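PDB 7NSZ: isoform A of Peptidoglycan-recognition protein LB from Drosophila melanogaster, which hydrolyses the amide link between N-acetylmuramoyl and L-amino acid residues in bacterial peptidoglycan, using zinc, and probably acts as a scavenger by digesting active peptidoglycan into inactive fragments. Local coordinates for residues Pro104-Lys109 with Arg155-Thr160. The protein carries 1 engineered substitution. Numbering follows the deposited sequence.
Sequences PKYNDK and RQVRDT
Y106 and P104 meet V157 and R158 in a small apolar, water-bridged contact at the protein surface, where the loop leading into strand 110-115 faces the loop that follows strand 149-153. The valine supplies its CG1 branch, which lies 3.5 Å from CE1 of the Y106 ring and also reaches CZ and OH, approaching the ring obliquely. V157 CG1 stands anti to its own carbonyl carbon (chi1 -51°), and this brings the methyl to the tyrosine. Beside this pair, the aliphatic part of R158 crosses the P104 ring at about a right angle, with R158 CG 3.8 Å from P104 CD. In this zinc amidase of the PGRP fold, strand 149-153 ends just before the metal ligand H154, so the second loop runs on directly from the zinc site. One water ties the two backbones together, donating to P104 O at 2.8 Å and to V157 O at 2.6 Å. L152 of strand 149-153 touches both V157 and Y106, while Y40 meets the tyrosine ring edge-to-face. With an alanine at Y106, V157 CG1 would probably lose its aromatic partner and a gap would open beside L152 and Y40.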
loop_
_atom_site.group_PDB
_atom_site.type_symbol
_atom_site.label_atom_id
_atom_site.label_comp_id
_atom_site.label_asym_id
_atom_site.label_seq_id
_atom_site.Cartn_x
_atom_site.Cartn_y
_atom_site.Cartn_z
ATOM N N PRO A 104 8.587 8.286 -4.197
ATOM C CA PRO A 104 8.976 9.577 -4.800
ATOM C C PRO A 104 8.524 9.716 -6.257
ATOM O O PRO A 104 8.673 8.768 -7.020
ATOM C CB PRO A 104 10.509 9.546 -4.661
ATOM C CG PRO A 104 10.779 8.668 -3.456
ATOM C CD PRO A 104 9.672 7.603 -3.494
ATOM N N LYS A 105 7.965 10.864 -6.588
ATOM C CA LYS A 105 7.458 11.249 -7.919
ATOM C C LYS A 105 6.069 10.656 -8.155
ATOM O O LYS A 105 5.427 11.080 -9.137
ATOM C CB LYS A 105 8.355 10.776 -9.079
ATOM C CG LYS A 105 9.831 11.075 -8.995
ATOM C CD LYS A 105 10.048 12.514 -9.135
ATOM C CE LYS A 105 11.507 12.875 -9.313
ATOM N NZ LYS A 105 11.650 14.307 -9.623
ATOM N N TYR A 106 5.552 9.801 -7.255
ATOM C CA TYR A 106 4.195 9.226 -7.414
ATOM C C TYR A 106 3.277 9.525 -6.246
ATOM O O TYR A 106 2.141 9.052 -6.233
ATOM C CB TYR A 106 4.301 7.716 -7.591
ATOM C CG TYR A 106 4.885 7.342 -8.931
ATOM C CD1 TYR A 106 6.250 7.371 -9.176
ATOM C CD2 TYR A 106 4.055 6.985 -9.970
ATOM C CE1 TYR A 106 6.771 7.028 -10.413
ATOM C CE2 TYR A 106 4.537 6.691 -11.228
ATOM C CZ TYR A 106 5.902 6.692 -11.436
ATOM O OH TYR A 106 6.399 6.337 -12.657
ATOM N N ASN A 107 3.758 10.242 -5.225
ATOM C CA ASN A 107 2.973 10.372 -3.972
ATOM C C ASN A 107 1.674 11.128 -4.180
ATOM O O ASN A 107 0.682 10.845 -3.487
ATOM C CB ASN A 107 3.821 11.035 -2.894
ATOM C CG ASN A 107 4.840 10.076 -2.338
ATOM O OD1 ASN A 107 4.543 8.910 -2.055
ATOM N ND2 ASN A 107 6.051 10.566 -2.139
ATOM N N ASP A 108 1.630 12.049 -5.149
ATOM C CA ASP A 108 0.407 12.842 -5.418
ATOM C C ASP A 108 -0.364 12.255 -6.611
ATOM O O ASP A 108 -1.202 12.970 -7.147
ATOM C CB ASP A 108 0.780 14.300 -5.714
ATOM C CG ASP A 108 1.574 14.423 -7.023
ATOM O OD1 ASP A 108 2.021 13.400 -7.613
ATOM O OD2 ASP A 108 1.816 15.583 -7.420
ATOM N N LYS A 109 -0.146 10.996 -6.978
ATOM C CA LYS A 109 -0.856 10.434 -8.159
ATOM C C LYS A 109 -0.982 8.911 -8.043
ATOM O O LYS A 109 -1.086 8.197 -9.057
ATOM C CB LYS A 109 -0.104 10.826 -9.434
ATOM C CG LYS A 109 1.336 10.359 -9.479
ATOM C CD LYS A 109 2.087 10.631 -10.790
ATOM C CE LYS A 109 2.306 12.102 -11.049
ATOM N NZ LYS A 109 3.337 12.698 -10.171
ATOM N N ARG A 155 10.085 -0.942 -6.451
ATOM C CA ARG A 155 11.432 -1.125 -7.060
ATOM C C ARG A 155 11.433 -0.574 -8.484
ATOM O O ARG A 155 12.560 -0.397 -8.998
ATOM C CB ARG A 155 11.808 -2.599 -7.031
ATOM C CG ARG A 155 10.869 -3.505 -7.793
ATOM C CD ARG A 155 11.456 -4.881 -8.111
ATOM N NE ARG A 155 11.773 -5.570 -6.876
ATOM C CZ ARG A 155 12.423 -6.731 -6.806
ATOM N NH1 ARG A 155 12.709 -7.366 -7.930
ATOM N NH2 ARG A 155 12.734 -7.272 -5.657
ATOM N N GLN A 156 10.337 -0.368 -9.183
ATOM C CA GLN A 156 10.331 0.170 -10.550
ATOM C C GLN A 156 10.548 1.669 -10.574
ATOM O O GLN A 156 10.838 2.184 -11.676
ATOM C CB GLN A 156 9.025 -0.226 -11.223
ATOM C CG GLN A 156 8.952 -1.724 -11.431
ATOM C CD GLN A 156 7.628 -2.119 -12.011
ATOM O OE1 GLN A 156 6.622 -2.324 -11.311
ATOM N NE2 GLN A 156 7.528 -2.223 -13.320
ATOM N N VAL A 157 10.462 2.361 -9.431
ATOM C CA VAL A 157 10.565 3.850 -9.455
ATOM C C VAL A 157 11.695 4.343 -8.537
ATOM O O VAL A 157 11.881 5.570 -8.531
ATOM C CB VAL A 157 9.187 4.481 -9.154
ATOM C CG1 VAL A 157 8.123 3.866 -10.070
ATOM C CG2 VAL A 157 8.736 4.326 -7.712
ATOM N N ARG A 158 12.319 3.458 -7.769
ATOM C CA ARG A 158 13.413 3.871 -6.863
ATOM C C ARG A 158 14.323 2.701 -6.664
ATOM O O ARG A 158 13.986 1.536 -6.927
ATOM C CB ARG A 158 12.896 4.305 -5.489
ATOM C CG ARG A 158 12.236 5.669 -5.492
ATOM C CD ARG A 158 13.186 6.777 -5.825
ATOM N NE ARG A 158 14.401 6.743 -5.035
ATOM C CZ ARG A 158 15.500 7.406 -5.352
ATOM N NH1 ARG A 158 15.501 8.204 -6.413
ATOM N NH2 ARG A 158 16.575 7.232 -4.603
ATOM N N ASP A 159 15.522 3.014 -6.187
ATOM C CA ASP A 159 16.508 1.969 -5.928
ATOM C C ASP A 159 16.141 1.285 -4.618
ATOM O O ASP A 159 16.599 1.726 -3.561
ATOM C CB ASP A 159 17.893 2.600 -5.939
ATOM C CG ASP A 159 19.003 1.670 -5.528
ATOM O OD1 ASP A 159 18.866 0.436 -5.733
ATOM O OD2 ASP A 159 20.038 2.224 -5.077
ATOM N N THR A 160 15.295 0.264 -4.701
ATOM C CA THR A 160 14.841 -0.515 -3.531
ATOM C C THR A 160 14.533 -1.935 -3.986
ATOM O O THR A 160 14.195 -2.078 -5.164
ATOM C CB THR A 160 13.563 0.079 -2.906
ATOM O OG1 THR A 160 13.254 -0.700 -1.777
ATOM C CG2 THR A 160 12.342 0.069 -3.789
HETATM O O HOH W 1 10.910 8.004 -8.561
#